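Local coordinates for 3-oxoacyl-[acyl-carrier-protein] reductase (Sinorhizobium meliloti, PDB 3U9L) that belongs to the short-chain dehydrogenase/reductase family and probably reduces 3-oxoacyl-[acyl-carrier-protein] with NADPH, at residues A[51-54]-A[58-61]; A[64-69]-A[75-80]. All blocks are in the same frame, centred on the assembly; numbering follows the deposited sequence.

Interaction 1 (A[51-54]-A[58-61]); sequences AGFA and DVDL
Ala54 and Leu61 meet where the chain leaves helix 44-57 and turns back toward the sheet. Leu61 CB lies 3.8 Å from Ala54 CB. From there CG leaves anti to the backbone N (chi1 -179°), which carries the branch past the alanine and toward the phenyl ring. CD2 then comes within 4.2 Å of Phe53 CD1. The leucine and the ring cross at about a right angle. CD1 lies farther from Phe53 and Ala54 than CD2 does. Leu61 also touches Glu23 and Ala26 of helix 16-27, and Val32 and Ala34 of strand 31-36.

Val59 packs beside this pair. Its CG2 methyl reaches the helix end, 3.7 Å from Ala54 CA. The same methyl is 4.2 Å from Phe53 CE1. CG1 stands beside the backbone N, anti to the carbonyl carbon (chi1 -69°); this leaves CG2 between the backbone N and the carbonyl carbon, turned to the helix. Phe53 thus has one apolar neighbour at CD1 and another at CE1. Ala54 is the buried residue of the group.

One backbone hydrogen bond joins the two segments. Val59 N donates to Ala54 O over 3.1 Å, nearly straight at 166° and in the carbonyl plane. It gives a partner to a carbonyl in the last turn of the helix. Asp58 makes the turn possible with its positive phi, and its CB points away from the helix. Asp60, whose CB also points away from the helix, forms salt bridges with Lys5, Arg31 and Arg62.

Asp58 is the C-prime residue of a Schellman motif, whose second bond runs from Asp58 N to Arg55 O. The motif ends the helix of a beta-alpha-beta crossover in this Rossmann-type fold and feeds the chain into strand 61-65.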
loop_
_atom_site.group_PDB
_atom_site.type_symbol
_atom_site.label_atom_id
_atom_site.label_comp_id
_atom_site.label_asym_id
_atom_site.label_seq_id
_atom_site.Cartn_x
_atom_site.Cartn_y
_atom_site.Cartn_z
ATOM N N ALA A 51 -18.831 -17.357 22.700
ATOM C CA ALA A 51 -19.401 -18.673 22.990
ATOM C C ALA A 51 -20.795 -18.526 23.664
ATOM O O ALA A 51 -21.730 -19.253 23.347
ATOM C CB ALA A 51 -18.451 -19.456 23.900
ATOM N N GLY A 52 -20.924 -17.565 24.578
ATOM C CA GLY A 52 -22.181 -17.325 25.256
ATOM C C GLY A 52 -23.260 -16.912 24.275
ATOM O O GLY A 52 -24.393 -17.393 24.350
ATOM N N PHE A 53 -22.923 -15.990 23.362
ATOM C CA PHE A 53 -23.848 -15.583 22.295
ATOM C C PHE A 53 -24.284 -16.771 21.445
ATOM O O PHE A 53 -25.452 -16.920 21.128
ATOM C CB PHE A 53 -23.197 -14.542 21.354
ATOM C CG PHE A 53 -24.075 -14.170 20.175
ATOM C CD1 PHE A 53 -24.049 -14.919 18.996
ATOM C CD2 PHE A 53 -24.928 -13.047 20.263
ATOM C CE1 PHE A 53 -24.844 -14.582 17.924
ATOM C CE2 PHE A 53 -25.743 -12.688 19.202
ATOM C CZ PHE A 53 -25.708 -13.461 18.026
ATOM N N ALA A 54 -23.345 -17.607 21.049
ATOM C CA ALA A 54 -23.647 -18.751 20.182
ATOM C C ALA A 54 -24.627 -19.710 20.838
ATOM O O ALA A 54 -25.532 -20.226 20.177
ATOM C CB ALA A 54 -22.390 -19.498 19.843
ATOM N N ASP A 58 -28.437 -20.353 19.864
ATOM C CA ASP A 58 -28.467 -21.638 19.160
ATOM C C ASP A 58 -28.006 -21.518 17.689
ATOM O O ASP A 58 -28.682 -22.001 16.757
ATOM C CB ASP A 58 -29.860 -22.293 19.230
ATOM C CG ASP A 58 -29.811 -23.806 18.907
ATOM O OD1 ASP A 58 -28.701 -24.401 18.944
ATOM O OD2 ASP A 58 -30.886 -24.402 18.623
ATOM N N VAL A 59 -26.820 -20.946 17.494
ATOM C CA VAL A 59 -26.244 -20.788 16.156
ATOM C C VAL A 59 -24.907 -21.512 16.055
ATOM O O VAL A 59 -24.207 -21.725 17.067
ATOM C CB VAL A 59 -26.027 -19.315 15.800
ATOM C CG1 VAL A 59 -27.344 -18.600 15.612
ATOM C CG2 VAL A 59 -25.137 -18.611 16.846
ATOM N N ASP A 60 -24.558 -21.860 14.808
ATOM C CA ASP A 60 -23.356 -22.623 14.479
ATOM C C ASP A 60 -22.146 -21.682 14.354
ATOM O O ASP A 60 -21.562 -21.514 13.269
ATOM C CB ASP A 60 -23.612 -23.396 13.177
ATOM C CG ASP A 60 -22.670 -24.572 12.997
ATOM O OD1 ASP A 60 -22.799 -25.266 11.965
ATOM O OD2 ASP A 60 -21.800 -24.801 13.884
ATOM N N LEU A 61 -21.818 -21.043 15.477
ATOM C CA LEU A 61 -20.691 -20.139 15.615
ATOM C C LEU A 61 -19.581 -20.834 16.405
ATOM O O LEU A 61 -19.784 -21.224 17.558
ATOM C CB LEU A 61 -21.136 -18.841 16.322
ATOM C CG LEU A 61 -20.095 -17.723 16.549
ATOM C CD1 LEU A 61 -19.364 -17.432 15.320
ATOM C CD2 LEU A 61 -20.779 -16.451 16.931
#

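Interaction 2 (A[64-69]-A[75-80]); sequences LELDVQ and DRAIDQ
In the beta-alpha unit that leads from strand 61-65 into helix 71-85 of the Rossmann-type fold, Leu64 and Leu66 close on Ala77. The methyl of Ala77 is the meeting point. Leu64 reaches it with CD2, 4.0 Å from Ala77 CB, and CD1 lies almost as near. With CG anti to the backbone N (chi1 167°), the branch and both its methyls come against Ala77 CB. CD2 also comes 3.9 Å from Ala77 O. From the next residue but one, Leu66 lays CG at 3.8 Å from Ala77 CB, and its CD1 keeps a similar distance. Between them, Glu65 O comes 3.6 Å from Ala77 CB. The small side chain is consistent with the close approach of the helix, 5.9 Å between Leu66 CA and Ala77 CA. An alanine in place of Leu64 would lose the whole branch beyond CB and would probably leave a gap beside Ala77 and Ile81. Gln80 also lies near Leu64, but its amide is doubtful because it clashes with Arg76.

Past the strand, Asp67 OD1 accepts from Gln69 N at 3.0 Å, from above the carboxylate plane, and forms an Asx turn. Asp67 N bonds to Ser73 OG near the start of the helix. In other short-chain dehydrogenases/reductases the loop after this strand borders the adenine of the cofactor, and it probably does so here.

Glu65 OE1 accepts from Ile39 N, and backbone bonds from Leu64 and Leu66 join strand 31-36. Leu66 also rests on Val74, and helix 71-85 thus packs against the end of the outer strand 61-65 and touches helix 108-136, Ile78 on Ala128.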
loop_
_atom_site.group_PDB
_atom_site.type_symbol
_atom_site.label_atom_id
_atom_site.label_comp_id
_atom_site.label_asym_id
_atom_site.label_seq_id
_atom_site.Cartn_x
_atom_site.Cartn_y
_atom_site.Cartn_z
ATOM N N LEU A 64 -11.866 -20.468 17.029
ATOM C CA LEU A 64 -10.778 -21.259 16.532
ATOM C C LEU A 64 -9.541 -20.437 16.774
ATOM O O LEU A 64 -9.536 -19.268 16.495
ATOM C CB LEU A 64 -11.006 -21.501 15.006
ATOM C CG LEU A 64 -9.895 -22.039 14.127
ATOM C CD1 LEU A 64 -9.471 -23.435 14.615
ATOM C CD2 LEU A 64 -10.373 -22.108 12.668
ATOM N N GLU A 65 -8.489 -21.048 17.289
ATOM C CA GLU A 65 -7.242 -20.349 17.459
ATOM C C GLU A 65 -6.506 -20.209 16.109
ATOM O O GLU A 65 -6.196 -21.216 15.437
ATOM C CB GLU A 65 -6.381 -21.142 18.437
ATOM C CG GLU A 65 -4.916 -20.941 18.282
ATOM C CD GLU A 65 -4.373 -19.932 19.241
ATOM O OE1 GLU A 65 -4.966 -19.769 20.341
ATOM O OE2 GLU A 65 -3.351 -19.285 18.916
ATOM N N LEU A 66 -6.193 -18.976 15.735
ATOM C CA LEU A 66 -5.497 -18.741 14.464
ATOM C C LEU A 66 -4.727 -17.444 14.587
ATOM O O LEU A 66 -5.297 -16.343 14.634
ATOM C CB LEU A 66 -6.491 -18.731 13.288
ATOM C CG LEU A 66 -5.975 -18.706 11.837
ATOM C CD1 LEU A 66 -7.093 -18.934 10.793
ATOM C CD2 LEU A 66 -5.285 -17.391 11.601
ATOM N N ASP A 67 -3.422 -17.585 14.708
ATOM C CA ASP A 67 -2.538 -16.453 14.850
ATOM C C ASP A 67 -2.013 -16.119 13.451
ATOM O O ASP A 67 -1.179 -16.845 12.939
ATOM C CB ASP A 67 -1.368 -16.882 15.705
ATOM C CG ASP A 67 -0.350 -15.787 15.890
ATOM O OD1 ASP A 67 -0.482 -14.678 15.305
ATOM O OD2 ASP A 67 0.581 -16.013 16.685
ATOM N N VAL A 68 -2.445 -15.008 12.858
ATOM C CA VAL A 68 -2.138 -14.782 11.449
ATOM C C VAL A 68 -0.688 -14.415 11.260
ATOM O O VAL A 68 -0.230 -14.286 10.132
ATOM C CB VAL A 68 -2.968 -13.654 10.850
ATOM C CG1 VAL A 68 -4.427 -14.061 10.760
ATOM C CG2 VAL A 68 -2.772 -12.339 11.706
ATOM N N GLN A 69 0.037 -14.204 12.355
ATOM C CA GLN A 69 1.452 -13.874 12.248
ATOM C C GLN A 69 2.287 -15.172 12.241
ATOM O O GLN A 69 3.503 -15.128 12.061
ATOM C CB GLN A 69 1.887 -12.895 13.354
ATOM C CG GLN A 69 1.486 -11.456 13.079
ATOM C CD GLN A 69 1.787 -10.465 14.219
ATOM O OE1 GLN A 69 2.663 -9.591 14.087
ATOM N NE2 GLN A 69 1.049 -10.565 15.320
ATOM N N ASP A 75 -1.745 -22.710 9.290
ATOM C CA ASP A 75 -1.872 -24.012 8.605
ATOM C C ASP A 75 -2.710 -24.973 9.431
ATOM O O ASP A 75 -3.608 -25.618 8.939
ATOM C CB ASP A 75 -0.511 -24.670 8.382
ATOM C CG ASP A 75 0.284 -24.049 7.216
ATOM O OD1 ASP A 75 -0.274 -23.260 6.439
ATOM O OD2 ASP A 75 1.491 -24.349 7.093
ATOM N N ARG A 76 -2.407 -25.031 10.717
ATOM C CA ARG A 76 -3.112 -25.897 11.630
ATOM C C ARG A 76 -4.591 -25.615 11.605
ATOM O O ARG A 76 -5.399 -26.532 11.559
ATOM C CB ARG A 76 -2.562 -25.685 13.050
ATOM C CG ARG A 76 -3.114 -26.692 14.067
ATOM C CD ARG A 76 -2.606 -26.404 15.503
ATOM N NE ARG A 76 -3.237 -27.297 16.487
ATOM C CZ ARG A 76 -4.424 -27.075 17.058
ATOM N NH1 ARG A 76 -5.128 -25.977 16.747
ATOM N NH2 ARG A 76 -4.912 -27.953 17.935
ATOM N N ALA A 77 -4.949 -24.331 11.690
ATOM C CA ALA A 77 -6.361 -23.945 11.787
ATOM C C ALA A 77 -7.099 -24.271 10.494
ATOM O O ALA A 77 -8.265 -24.614 10.523
ATOM C CB ALA A 77 -6.457 -22.476 12.058
ATOM N N ILE A 78 -6.434 -24.094 9.351
ATOM C CA ILE A 78 -7.057 -24.413 8.059
ATOM C C ILE A 78 -7.232 -25.916 7.937
ATOM O O ILE A 78 -8.269 -26.385 7.497
ATOM C CB ILE A 78 -6.213 -23.903 6.865
ATOM C CG1 ILE A 78 -6.163 -22.374 6.874
ATOM C CG2 ILE A 78 -6.733 -24.482 5.494
ATOM C CD1 ILE A 78 -7.456 -21.718 6.809
ATOM N N ASP A 79 -6.199 -26.678 8.282
ATOM C CA ASP A 79 -6.366 -28.140 8.367
ATOM C C ASP A 79 -7.504 -28.601 9.266
ATOM O O ASP A 79 -8.187 -29.581 8.934
ATOM C CB ASP A 79 -5.083 -28.769 8.832
ATOM C CG ASP A 79 -4.023 -28.631 7.814
ATOM O OD1 ASP A 79 -4.400 -28.548 6.601
ATOM O OD2 ASP A 79 -2.836 -28.607 8.193
ATOM N N GLN A 80 -7.734 -27.896 10.390
ATOM C CA GLN A 80 -8.889 -28.288 11.229
ATOM C C GLN A 80 -10.255 -28.147 10.541
ATOM O O GLN A 80 -11.086 -29.059 10.577
ATOM C CB GLN A 80 -8.883 -27.576 12.585
ATOM C CG GLN A 80 -7.926 -28.267 13.557
ATOM C CD GLN A 80 -7.590 -27.409 14.775
ATOM O OE1 GLN A 80 -8.083 -26.282 14.922
ATOM N NE2 GLN A 80 -6.725 -27.937 15.655
#

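In the fold
From the N terminus, the chain passes through strands 7-10 and 31-36 before helix 44-57. Interaction 1 closes the short turn at the end of that helix. Strand 61-65 starts in its second segment and runs to interaction 2, which closes the loop into helix 71-85. The two contacts are in series. They neither nest nor cross, and their centres are about 20 Å apart. Both fix an end of the same outer strand of the parallel sheet: interaction 1 ties its start to the preceding helix, interaction 2 its end to the following one. Beyond them the chain crosses to strand 90-93, on the far side of strand 7-10.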